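Local structure of AB hydrolase-1 domain-containing protein (Thermoplasma acidophilum DSM 1728, 3BDI) at residues Q148-S156 with S166-S176. The protein is an uncharacterised member of the alpha/beta hydrolase superfamily, probably a hydrolase with a serine nucleophile, whose substrate is not known. Numbering follows the deposited sequence.
Sequences QKTLLVWGS and SKEYASIISGS
Trp154 lies with one face of its indole against helix 163-172 near its N-terminal end, where Ser166 CB sits over the six-membered ring, 3.5 Å from its centroid and 18° off the ring normal, a CH-pi contact. Serine suits this place: its short side chain lets CB lie close on the ring, while OG turns back to bond Ile163 O. Val161 O holds the indole NE1 and helps fix the ring's rotation. At the rim, Trp154 CH2 meets Tyr169 CD2 at 3.8 Å, close to the indole plane, and the two side chains cross at about a right angle. Strand 150-155 and this helix run antiparallel, axes 9.6 Å apart, as the first two elements of a beta-alpha-beta crossover that returns through strand 177-181 at the edge of the alpha/beta-hydrolase sheet. Leu152, with CG anti to its carbonyl carbon (chi1 -62°), sets CD1 against both Tyr169 CB and Ala170 CB, and the small alanine lets this methyl lie 3.6 Å from Ala170 N. Beyond the helix, Ile173 CG2 packs against Thr150 OG1 and CB. Ile173 also opens a type II turn whose third position, at positive phi, suits Gly175. Ser176 N closes it on Ile173 O, and Ser176 OG adds a 2.8 Å bond to that oxygen, in its carbonyl plane. Water 2 can bond Thr150 O or Gly175 O, and Ser176 CA makes a CA-H...O contact with Thr150 O.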
ATOM      1  N   GLN A 148     -12.374  -2.703   7.604  1.00 13.19           N
ATOM      2  CA  GLN A 148     -12.279  -2.159   6.261  1.00 15.57           C
ATOM      3  C   GLN A 148     -12.431  -3.203   5.177  1.00 11.78           C
ATOM      4  O   GLN A 148     -11.989  -4.360   5.370  1.00 13.94           O
ATOM      5  CB  GLN A 148     -10.905  -1.499   6.075  1.00 15.78           C
ATOM      6  CG  GLN A 148     -10.787  -0.105   6.706  1.00 18.72           C
ATOM      7  CD  GLN A 148     -10.553  -0.087   8.193  1.00 15.16           C
ATOM      8  OE1 GLN A 148     -10.444  -1.119   8.853  1.00 13.46           O
ATOM      9  NE2 GLN A 148     -10.454   1.112   8.742  1.00 13.75           N
ATOM     10  N   LYS A 149     -13.041  -2.790   4.074  1.00 13.06           N
ATOM     11  CA  LYS A 149     -12.997  -3.565   2.837  1.00 15.11           C
ATOM     12  C   LYS A 149     -11.514  -3.771   2.534  1.00 12.37           C
ATOM     13  O   LYS A 149     -10.761  -2.794   2.503  1.00 12.21           O
ATOM     14  CB  LYS A 149     -13.693  -2.847   1.662  1.00 16.53           C
ATOM     15  CG  LYS A 149     -15.240  -2.900   1.733  1.00 19.87           C
ATOM     16  CD  LYS A 149     -15.967  -2.293   0.519  1.00 19.27           C
ATOM     17  CE  LYS A 149     -17.471  -2.339   0.733  1.00 20.71           C
ATOM     18  NZ  LYS A 149     -18.291  -1.739  -0.372  1.00 16.04           N
ATOM     19  N   THR A 150     -11.144  -5.012   2.223  1.00 12.45           N
ATOM     20  CA  THR A 150      -9.764  -5.398   1.985  1.00 11.32           C
ATOM     21  C   THR A 150      -9.653  -6.268   0.739  1.00 11.94           C
ATOM     22  O   THR A 150     -10.417  -7.198   0.579  1.00 13.50           O
ATOM     23  CB  THR A 150      -9.244  -6.188   3.213  1.00 12.57           C
ATOM     24  OG1 THR A 150      -9.248  -5.342   4.380  1.00 12.04           O
ATOM     25  CG2 THR A 150      -7.842  -6.728   3.027  1.00 11.01           C
ATOM     26  N   LEU A 151      -8.721  -5.937  -0.150  1.00  9.44           N
ATOM     27  CA  LEU A 151      -8.363  -6.750  -1.275  1.00  9.24           C
ATOM     28  C   LEU A 151      -6.984  -7.339  -1.018  1.00 10.30           C
ATOM     29  O   LEU A 151      -6.023  -6.601  -0.776  1.00 10.65           O
ATOM     30  CB  LEU A 151      -8.312  -5.900  -2.548  1.00 10.56           C
ATOM     31  CG  LEU A 151      -7.849  -6.562  -3.847  1.00 12.01           C
ATOM     32  CD1 LEU A 151      -8.869  -7.595  -4.270  1.00 15.36           C
ATOM     33  CD2 LEU A 151      -7.600  -5.524  -4.945  1.00 11.49           C
ATOM     34  N   LEU A 152      -6.915  -8.662  -1.053  1.00  9.20           N
ATOM     35  CA  LEU A 152      -5.675  -9.431  -0.983  1.00  9.26           C
ATOM     36  C   LEU A 152      -5.362  -9.940  -2.367  1.00  9.41           C
ATOM     37  O   LEU A 152      -6.182 -10.588  -3.020  1.00  9.08           O
ATOM     38  CB  LEU A 152      -5.869 -10.617  -0.033  1.00 10.41           C
ATOM     39  CG  LEU A 152      -6.190 -10.255   1.411  1.00 12.16           C
ATOM     40  CD1 LEU A 152      -6.569 -11.473   2.234  1.00 14.09           C
ATOM     41  CD2 LEU A 152      -5.081  -9.528   2.124  1.00 12.78           C
ATOM     42  N   VAL A 153      -4.172  -9.605  -2.876  1.00 10.67           N
ATOM     43  CA  VAL A 153      -3.720  -9.987  -4.214  1.00  9.89           C
ATOM     44  C   VAL A 153      -2.501 -10.851  -4.062  1.00  8.76           C
ATOM     45  O   VAL A 153      -1.574 -10.482  -3.371  1.00  9.98           O
ATOM     46  CB  VAL A 153      -3.410  -8.762  -5.099  1.00  9.99           C
ATOM     47  CG1 VAL A 153      -2.993  -9.227  -6.485  1.00 10.56           C
ATOM     48  CG2 VAL A 153      -4.630  -7.820  -5.203  1.00 12.38           C
ATOM     49  N   TRP A 154      -2.485 -11.999  -4.733  1.00  9.71           N
ATOM     50  CA  TRP A 154      -1.332 -12.876  -4.734  1.00  9.05           C
ATOM     51  C   TRP A 154      -1.102 -13.363  -6.151  1.00 10.45           C
ATOM     52  O   TRP A 154      -2.049 -13.632  -6.878  1.00 11.86           O
ATOM     53  CB  TRP A 154      -1.563 -14.134  -3.865  1.00  9.87           C
ATOM     54  CG  TRP A 154      -0.726 -14.281  -2.636  1.00 10.29           C
ATOM     55  CD1 TRP A 154       0.450 -14.997  -2.491  1.00 10.96           C
ATOM     56  CD2 TRP A 154      -1.037 -13.775  -1.349  1.00 11.19           C
ATOM     57  NE1 TRP A 154       0.875 -14.944  -1.211  1.00 13.86           N
ATOM     58  CE2 TRP A 154      -0.022 -14.216  -0.471  1.00 11.82           C
ATOM     59  CE3 TRP A 154      -2.076 -12.996  -0.847  1.00 12.69           C
ATOM     60  CZ2 TRP A 154      -0.052 -13.908   0.906  1.00 11.19           C
ATOM     61  CZ3 TRP A 154      -2.107 -12.702   0.487  1.00 13.46           C
ATOM     62  CH2 TRP A 154      -1.099 -13.148   1.343  1.00 11.54           C
ATOM     63  N   GLY A 155       0.149 -13.556  -6.517  1.00  8.65           N
ATOM     64  CA  GLY A 155       0.492 -14.289  -7.725  1.00 10.90           C
ATOM     65  C   GLY A 155       0.449 -15.792  -7.511  1.00 11.94           C
ATOM     66  O   GLY A 155       0.848 -16.265  -6.460  1.00 11.47           O
ATOM     67  N   SER A 156       0.015 -16.529  -8.518  1.00 11.71           N
ATOM     68  CA  SER A 156      -0.155 -17.994  -8.423  1.00 12.55           C
ATOM     69  C   SER A 156       1.164 -18.700  -8.241  1.00 13.64           C
ATOM     70  O   SER A 156       1.195 -19.803  -7.692  1.00 15.40           O
ATOM     71  CB  SER A 156      -0.856 -18.536  -9.667  1.00 14.33           C
ATOM     72  OG  SER A 156      -0.067 -18.422 -10.821  1.00 14.87           O
ATOM     73  N   SER A 166      -2.366 -16.785   1.875  1.00 15.80           N
ATOM     74  CA  SER A 166      -3.434 -16.063   1.197  1.00 16.41           C
ATOM     75  C   SER A 166      -4.830 -16.504   1.680  1.00 16.46           C
ATOM     76  O   SER A 166      -5.676 -15.670   1.990  1.00 14.94           O
ATOM     77  CB  SER A 166      -3.320 -16.154  -0.333  1.00 17.51           C
ATOM     78  OG  SER A 166      -3.730 -17.397  -0.851  1.00 15.37           O
ATOM     79  N   LYS A 167      -5.048 -17.812   1.716  1.00 18.07           N
ATOM     80  CA  LYS A 167      -6.349 -18.366   2.072  1.00 18.57           C
ATOM     81  C   LYS A 167      -6.605 -18.163   3.565  1.00 16.77           C
ATOM     82  O   LYS A 167      -7.719 -17.851   3.988  1.00 16.34           O
ATOM     83  CB  LYS A 167      -6.408 -19.846   1.664  1.00 21.50           C
ATOM     84  CG  LYS A 167      -6.265 -20.039   0.158  1.00 25.12           C
ATOM     85  N   GLU A 168      -5.559 -18.275   4.353  1.00 15.94           N
ATOM     86  CA  GLU A 168      -5.673 -18.015   5.765  1.00 16.29           C
ATOM     87  C   GLU A 168      -5.987 -16.537   6.073  1.00 15.22           C
ATOM     88  O   GLU A 168      -6.893 -16.201   6.811  1.00 15.32           O
ATOM     89  CB  GLU A 168      -4.422 -18.451   6.484  1.00 19.16           C
ATOM     90  CG  GLU A 168      -4.671 -18.480   7.963  1.00 26.43           C
ATOM     91  CD  GLU A 168      -3.501 -18.932   8.772  1.00 29.05           C
ATOM     92  OE1 GLU A 168      -2.451 -19.279   8.173  1.00 25.61           O
ATOM     93  OE2 GLU A 168      -3.671 -18.932  10.015  1.00 26.29           O
ATOM     94  N   TYR A 169      -5.263 -15.605   5.453  1.00 12.97           N
ATOM     95  CA  TYR A 169      -5.550 -14.204   5.703  1.00 13.33           C
ATOM     96  C   TYR A 169      -6.935 -13.821   5.196  1.00 13.65           C
ATOM     97  O   TYR A 169      -7.589 -12.961   5.790  1.00 14.20           O
ATOM     98  CB  TYR A 169      -4.487 -13.319   5.050  1.00 12.93           C
ATOM     99  CG  TYR A 169      -3.110 -13.374   5.652  1.00 15.04           C
ATOM    100  CD1 TYR A 169      -2.846 -14.036   6.855  1.00 18.00           C
ATOM    101  CD2 TYR A 169      -2.038 -12.737   5.018  1.00 12.54           C
ATOM    102  CE1 TYR A 169      -1.563 -14.067   7.393  1.00 17.34           C
ATOM    103  CE2 TYR A 169      -0.779 -12.766   5.542  1.00 14.07           C
ATOM    104  CZ  TYR A 169      -0.522 -13.433   6.727  1.00 15.63           C
ATOM    105  OH  TYR A 169       0.751 -13.458   7.255  1.00 18.52           O
ATOM    106  N   ALA A 170      -7.394 -14.454   4.117  1.00 14.44           N
ATOM    107  CA  ALA A 170      -8.702 -14.162   3.557  1.00 13.19           C
ATOM    108  C   ALA A 170      -9.809 -14.594   4.520  1.00 17.32           C
ATOM    109  O   ALA A 170     -10.870 -13.980   4.599  1.00 18.70           O
ATOM    110  CB  ALA A 170      -8.869 -14.866   2.230  1.00 16.29           C
ATOM    111  N   SER A 171      -9.538 -15.648   5.247  1.00 15.64           N
ATOM    112  CA  SER A 171     -10.487 -16.097   6.278  1.00 16.09           C
ATOM    113  C   SER A 171     -10.499 -15.204   7.508  1.00 15.98           C
ATOM    114  O   SER A 171     -11.551 -14.927   8.107  1.00 17.77           O
ATOM    115  CB  SER A 171     -10.083 -17.492   6.717  1.00 19.08           C
ATOM    116  OG  SER A 171     -10.054 -18.382   5.635  1.00 29.80           O
ATOM    117  N   ILE A 172      -9.326 -14.787   7.942  1.00 13.78           N
ATOM    118  CA  ILE A 172      -9.195 -13.923   9.094  1.00 13.19           C
ATOM    119  C   ILE A 172      -9.869 -12.559   8.877  1.00 15.58           C
ATOM    120  O   ILE A 172     -10.538 -12.036   9.778  1.00 15.76           O
ATOM    121  CB  ILE A 172      -7.692 -13.746   9.482  1.00 16.37           C
ATOM    122  CG1 ILE A 172      -7.117 -15.097   9.935  1.00 15.52           C
ATOM    123  CG2 ILE A 172      -7.505 -12.695  10.556  1.00 17.52           C
ATOM    124  CD1 ILE A 172      -5.584 -15.129  10.013  1.00 18.59           C
ATOM    125  N   ILE A 173      -9.650 -11.927   7.723  1.00 13.90           N
ATOM    126  CA  ILE A 173     -10.206 -10.591   7.500  1.00 12.32           C
ATOM    127  C   ILE A 173     -11.572 -10.743   6.848  1.00 11.05           C
ATOM    128  O   ILE A 173     -11.710 -11.090   5.704  1.00 13.82           O
ATOM    129  CB  ILE A 173      -9.244  -9.712   6.627  1.00 12.09           C
ATOM    130  CG1 ILE A 173      -7.891  -9.621   7.305  1.00 14.31           C
ATOM    131  CG2 ILE A 173      -9.848  -8.358   6.428  1.00 14.70           C
ATOM    132  CD1 ILE A 173      -6.797  -8.911   6.442  1.00 15.12           C
ATOM    133  N   SER A 174     -12.646 -10.521   7.636  1.00 13.07           N
ATOM    134  CA  SER A 174     -14.014 -10.729   7.125  1.00 13.79           C
ATOM    135  C   SER A 174     -14.356  -9.841   5.970  1.00 17.70           C
ATOM    136  O   SER A 174     -14.040  -8.673   6.013  1.00 14.84           O
ATOM    137  CB  SER A 174     -15.039 -10.475   8.201  1.00 19.14           C
ATOM    138  OG  SER A 174     -14.681 -11.198   9.344  1.00 17.19           O
ATOM    139  N   GLY A 175     -14.971 -10.390   4.919  1.00 17.26           N
ATOM    140  CA  GLY A 175     -15.348  -9.580   3.745  1.00 19.17           C
ATOM    141  C   GLY A 175     -14.221  -9.322   2.769  1.00 19.50           C
ATOM    142  O   GLY A 175     -14.474  -8.785   1.625  1.00 19.05           O
ATOM    143  N   SER A 176     -12.983  -9.661   3.192  1.00 18.80           N
ATOM    144  CA  SER A 176     -11.825  -9.551   2.292  1.00 14.31           C
ATOM    145  C   SER A 176     -12.102 -10.244   0.973  1.00 16.43           C
ATOM    146  O   SER A 176     -12.858 -11.243   0.920  1.00 20.46           O
ATOM    147  CB  SER A 176     -10.516 -10.028   2.951  1.00 15.21           C
ATOM    148  OG  SER A 176     -10.477 -11.420   3.230  1.00 16.36           O
TER
HETATM  149  O   HOH W   1     -13.146  -6.631   4.079  1.00 23.32           O
HETATM  150  O   HOH W   2     -13.408  -6.482   0.594  1.00 21.56           O